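Local coordinates for protein aminotransferase, class III (Thermomicrobium roseum, PDB 6IO1) that probably transfers amino groups between amines and keto compounds with pyridoxal phosphate as cofactor, as a thermostable (S)-enantioselective omega-transaminase, at residues Gly160-Thr165 and Ala169-Phe174; Gln116-Ser119 and Glu123-Glu126. All coordinates share one frame; numbering follows the deposited sequence.

Interaction 1 (Gly160-Thr165 and Ala169-Phe174)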
loop_
_atom_site.group_PDB
_atom_site.type_symbol
_atom_site.label_atom_id
_atom_site.label_comp_id
_atom_site.label_asym_id
_atom_site.label_seq_id
_atom_site.Cartn_x
_atom_site.Cartn_y
_atom_site.Cartn_z
ATOM N N GLY B 160 -11.690 -1.546 1.120
ATOM C CA GLY B 160 -12.567 -2.210 2.070
ATOM C C GLY B 160 -12.118 -2.070 3.511
ATOM O O GLY B 160 -12.950 -2.068 4.422
ATOM N N ALA B 161 -10.805 -1.957 3.740
ATOM C CA ALA B 161 -10.305 -1.765 5.098
ATOM C C ALA B 161 -10.952 -0.552 5.756
ATOM O O ALA B 161 -11.340 -0.604 6.931
ATOM C CB ALA B 161 -8.781 -1.620 5.091
ATOM N N LEU B 162 -11.127 0.531 4.992
ATOM C CA LEU B 162 -11.783 1.717 5.533
ATOM C C LEU B 162 -13.181 1.380 6.032
ATOM O O LEU B 162 -13.604 1.861 7.090
ATOM C CB LEU B 162 -11.833 2.822 4.475
ATOM C CG LEU B 162 -12.590 4.115 4.807
ATOM C CD1 LEU B 162 -12.105 4.758 6.103
ATOM C CD2 LEU B 162 -12.496 5.102 3.653
ATOM N N SER B 163 -13.916 0.554 5.284
ATOM C CA SER B 163 -15.221 0.106 5.758
ATOM C C SER B 163 -15.085 -0.807 6.972
ATOM O O SER B 163 -15.896 -0.734 7.902
ATOM C CB SER B 163 -15.978 -0.602 4.635
ATOM O OG SER B 163 -16.268 0.286 3.570
ATOM N N ALA B 164 -14.075 -1.683 6.971
ATOM C CA ALA B 164 -13.878 -2.590 8.098
ATOM C C ALA B 164 -13.595 -1.827 9.387
ATOM O O ALA B 164 -14.028 -2.241 10.469
ATOM C CB ALA B 164 -12.744 -3.569 7.795
ATOM N N THR B 165 -12.858 -0.725 9.291
ATOM C CA THR B 165 -12.563 0.098 10.456
ATOM C C THR B 165 -13.848 0.599 11.105
ATOM O O THR B 165 -14.781 1.030 10.422
ATOM C CB THR B 165 -11.681 1.279 10.046
ATOM O OG1 THR B 165 -10.360 0.809 9.746
ATOM C CG2 THR B 165 -11.605 2.324 11.149
ATOM N N ALA B 169 -14.574 8.568 12.968
ATOM C CA ALA B 169 -13.809 9.769 12.644
ATOM C C ALA B 169 -13.024 9.607 11.348
ATOM O O ALA B 169 -12.777 10.593 10.645
ATOM C CB ALA B 169 -12.865 10.120 13.795
ATOM N N TYR B 170 -12.619 8.380 11.019
ATOM C CA TYR B 170 -11.910 8.141 9.767
ATOM C C TYR B 170 -12.837 8.239 8.561
ATOM O O TYR B 170 -12.382 8.558 7.458
ATOM C CB TYR B 170 -11.213 6.783 9.817
ATOM C CG TYR B 170 -10.087 6.749 10.823
ATOM C CD1 TYR B 170 -8.846 7.293 10.521
ATOM C CD2 TYR B 170 -10.271 6.199 12.085
ATOM C CE1 TYR B 170 -7.814 7.274 11.437
ATOM C CE2 TYR B 170 -9.246 6.177 13.010
ATOM C CZ TYR B 170 -8.020 6.716 12.682
ATOM O OH TYR B 170 -6.994 6.698 13.598
ATOM N N TRP B 171 -14.130 7.959 8.745
ATOM C CA TRP B 171 -15.068 8.003 7.628
ATOM C C TRP B 171 -15.402 9.432 7.216
ATOM O O TRP B 171 -15.640 9.693 6.032
ATOM C CB TRP B 171 -16.366 7.277 7.989
ATOM C CG TRP B 171 -16.223 5.827 8.319
ATOM C CD1 TRP B 171 -15.155 5.021 8.055
ATOM C CD2 TRP B 171 -17.197 5.005 8.969
ATOM N NE1 TRP B 171 -15.404 3.747 8.506
ATOM C CE2 TRP B 171 -16.654 3.711 9.068
ATOM C CE3 TRP B 171 -18.478 5.240 9.478
ATOM C CZ2 TRP B 171 -17.344 2.656 9.661
ATOM C CZ3 TRP B 171 -19.163 4.192 10.063
ATOM C CH2 TRP B 171 -18.594 2.915 10.150
ATOM N N GLU B 172 -15.428 10.355 8.176
ATOM C CA GLU B 172 -16.027 11.669 7.971
ATOM C C GLU B 172 -15.385 12.430 6.815
ATOM O O GLU B 172 -14.163 12.592 6.760
ATOM C CB GLU B 172 -15.919 12.488 9.258
ATOM C CG GLU B 172 -16.647 13.820 9.217
ATOM C CD GLU B 172 -16.558 14.570 10.530
ATOM O OE1 GLU B 172 -15.565 14.374 11.263
ATOM O OE2 GLU B 172 -17.481 15.356 10.831
ATOM N N GLY B 173 -16.227 12.892 5.890
ATOM C CA GLY B 173 -15.817 13.776 4.819
ATOM C C GLY B 173 -15.197 13.122 3.605
ATOM O O GLY B 173 -14.883 13.830 2.641
ATOM N N PHE B 174 -15.011 11.804 3.605
ATOM C CA PHE B 174 -14.348 11.125 2.500
ATOM C C PHE B 174 -15.315 10.475 1.517
ATOM O O PHE B 174 -14.873 9.754 0.617
ATOM C CB PHE B 174 -13.360 10.092 3.044
ATOM C CG PHE B 174 -12.191 10.707 3.758
ATOM C CD1 PHE B 174 -11.300 11.523 3.081
ATOM C CD2 PHE B 174 -11.994 10.487 5.109
ATOM C CE1 PHE B 174 -10.228 12.098 3.734
ATOM C CE2 PHE B 174 -10.925 11.059 5.769
ATOM C CZ PHE B 174 -10.040 11.864 5.082
#

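Interaction 2 (Gln116-Ser119 and Glu123-Glu126)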
loop_
_atom_site.group_PDB
_atom_site.type_symbol
_atom_site.label_atom_id
_atom_site.label_comp_id
_atom_site.label_asym_id
_atom_site.label_seq_id
_atom_site.Cartn_x
_atom_site.Cartn_y
_atom_site.Cartn_z
ATOM N N GLN B 116 0.592 -14.237 0.455
ATOM C CA GLN B 116 0.766 -13.203 -0.558
ATOM C C GLN B 116 1.167 -11.915 0.142
ATOM O O GLN B 116 0.486 -11.475 1.072
ATOM C CB GLN B 116 -0.502 -12.972 -1.383
ATOM C CG GLN B 116 -0.288 -11.984 -2.525
ATOM C CD GLN B 116 -1.548 -11.710 -3.318
ATOM O OE1 GLN B 116 -2.156 -10.647 -3.191
ATOM N NE2 GLN B 116 -1.945 -12.666 -4.148
ATOM N N PHE B 117 2.259 -11.311 -0.306
ATOM C CA PHE B 117 2.807 -10.157 0.385
ATOM C C PHE B 117 2.262 -8.847 -0.176
ATOM O O PHE B 117 1.720 -8.783 -1.282
ATOM C CB PHE B 117 4.332 -10.187 0.318
ATOM C CG PHE B 117 4.929 -11.390 0.988
ATOM C CD1 PHE B 117 4.915 -11.503 2.369
ATOM C CD2 PHE B 117 5.474 -12.421 0.242
ATOM C CE1 PHE B 117 5.448 -12.611 2.994
ATOM C CE2 PHE B 117 6.011 -13.533 0.863
ATOM C CZ PHE B 117 5.998 -13.629 2.241
ATOM N N THR B 118 2.386 -7.800 0.637
ATOM C CA THR B 118 1.907 -6.453 0.356
ATOM C C THR B 118 2.930 -5.480 0.932
ATOM O O THR B 118 4.018 -5.878 1.362
ATOM C CB THR B 118 0.513 -6.202 0.955
ATOM O OG1 THR B 118 0.594 -6.240 2.386
ATOM C CG2 THR B 118 -0.504 -7.232 0.475
ATOM N N SER B 119 2.587 -4.193 0.940
ATOM C CA SER B 119 3.453 -3.171 1.510
ATOM C C SER B 119 2.892 -2.521 2.769
ATOM O O SER B 119 3.549 -1.641 3.332
ATOM C CB SER B 119 3.747 -2.089 0.465
ATOM O OG SER B 119 4.519 -2.610 -0.601
ATOM N N GLU B 123 -3.305 -2.620 2.752
ATOM C CA GLU B 123 -3.201 -3.507 1.599
ATOM C C GLU B 123 -3.480 -4.949 2.003
ATOM O O GLU B 123 -4.191 -5.675 1.297
ATOM C CB GLU B 123 -1.811 -3.394 0.972
ATOM C CG GLU B 123 -1.584 -2.155 0.121
ATOM C CD GLU B 123 -0.242 -2.182 -0.593
ATOM O OE1 GLU B 123 0.492 -3.182 -0.443
ATOM O OE2 GLU B 123 0.079 -1.206 -1.304
ATOM N N SER B 124 -2.953 -5.366 3.155
ATOM C CA SER B 124 -3.150 -6.736 3.622
ATOM C C SER B 124 -4.619 -7.014 3.913
ATOM O O SER B 124 -5.156 -8.055 3.523
ATOM C CB SER B 124 -2.296 -6.989 4.865
ATOM O OG SER B 124 -0.914 -6.885 4.567
ATOM N N ASN B 125 -5.284 -6.100 4.621
ATOM C CA ASN B 125 -6.688 -6.314 4.959
ATOM C C ASN B 125 -7.576 -6.286 3.721
ATOM O O ASN B 125 -8.528 -7.070 3.617
ATOM C CB ASN B 125 -7.136 -5.282 5.991
ATOM C CG ASN B 125 -6.619 -5.597 7.381
ATOM O OD1 ASN B 125 -6.401 -6.760 7.722
ATOM N ND2 ASN B 125 -6.400 -4.564 8.184
ATOM N N GLU B 126 -7.286 -5.393 2.768
ATOM C CA GLU B 126 -8.028 -5.406 1.511
ATOM C C GLU B 126 -7.833 -6.727 0.782
ATOM O O GLU B 126 -8.795 -7.308 0.258
ATOM C CB GLU B 126 -7.590 -4.241 0.623
ATOM C CG GLU B 126 -8.103 -4.318 -0.809
ATOM C CD GLU B 126 -9.554 -3.890 -0.943
ATOM O OE1 GLU B 126 -10.058 -3.854 -2.085
ATOM O OE2 GLU B 126 -10.193 -3.590 0.088
HETATM O O HOH W 1 2.621 -3.974 -2.251
#

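Interaction 1 (Gly160-Thr165 and Ala169-Phe174)
W171 and L162 join the end of helix 159-164 to the short helix 168-171. Both helices lie in the large, cofactor-binding domain of a fold type I aminotransferase, the fold of the class-III family. The chain leaves the first helix at T165 and enters the second three residues later. It then makes a type II beta turn from W171 to F174.

W171 gives the largest share of the contact. Its CB leads to CG, which lies anti to the carbonyl carbon (chi1 -61°), and from there the indole reaches back to the helix end. W171 CD1 comes next and lies 3.6 Å from L162 CD1. This leucine methyl approaches the indole edge in the ring plane. W171 NE1 gives its proton to L162 O at 3.0 Å. The bond is bent, with an N-H...O angle of 143°, and L162 O lies 19° out of the indole plane. Further round the ring, W171 CZ2 meets T165 O at 3.1 Å, again at the edge. R177 adds a cation-pi contact to the same indole.

L162 CD1 also touches Y170, with 4.3 Å to Y170 CB. T165 OG1 turns elsewhere and bonds H155 N and G156 O, next to the cofactor. E172 makes a salt bridge to R316 of the second subunit. On the Y170 ring, Y170 CD2 lies 4.2 Å from T165 CG2.

Interaction 2 (Gln116-Ser119 and Glu123-Glu126)
S119 N donates a hydrogen bond to E123 OE1 at 2.7 Å. The bond is fairly straight, 163° at the hydrogen, but the donor stands above the carboxylate plane, 35° out of it. A water ties the same pair together: it donates to E123 OE1 and is hydrogen-bonded to S119 OG, at 2.9 Å from S119 OG. E123 OE1 thus takes two protons. The E123 chain is extended beyond CG, which carries the carboxylate to the backbone of S119. On the way E123 CB packs against T118 CB at 3.6 Å.

The contact closes the turn from strand 112-118 into helix 121-138. Within this chain the strand is an outermost one of the sheet that also holds 299-304 and 256-260. This strand-to-helix turn carries part of the cofactor pocket in the fold type I aminotransferases.

T118 OG1 lies 2.7 Å from S124 OG, and G120 O is an acceptor near that threonine hydroxyl. S124 OG has F287 O and G120 O as further hydrogen-bond partners. At the dimer interface, E123 OE2 lies close to E123 OE2 of the second subunit.

Overall arrangement
Interaction 2 comes first in the chain and interaction 1 follows; their centres are about 18 Å apart. They meet where helix 121-138 packs on helix 159-164. E126 OE2 lies 2.7 Å from G160 N, a probable hydrogen bond, and A161 CB packs on N125 CB at 4.1 Å. Both contacts lie near the bound PMP. N125, in interaction 2, touches it directly, and its amide bonds D260 and H155, two other pocket residues. The E123 side chain is about 6 Å from PMP and that of T165, in interaction 1, about 7 Å. Both interactions also reach the second subunit, which places this side of the pocket close to the dimer interface.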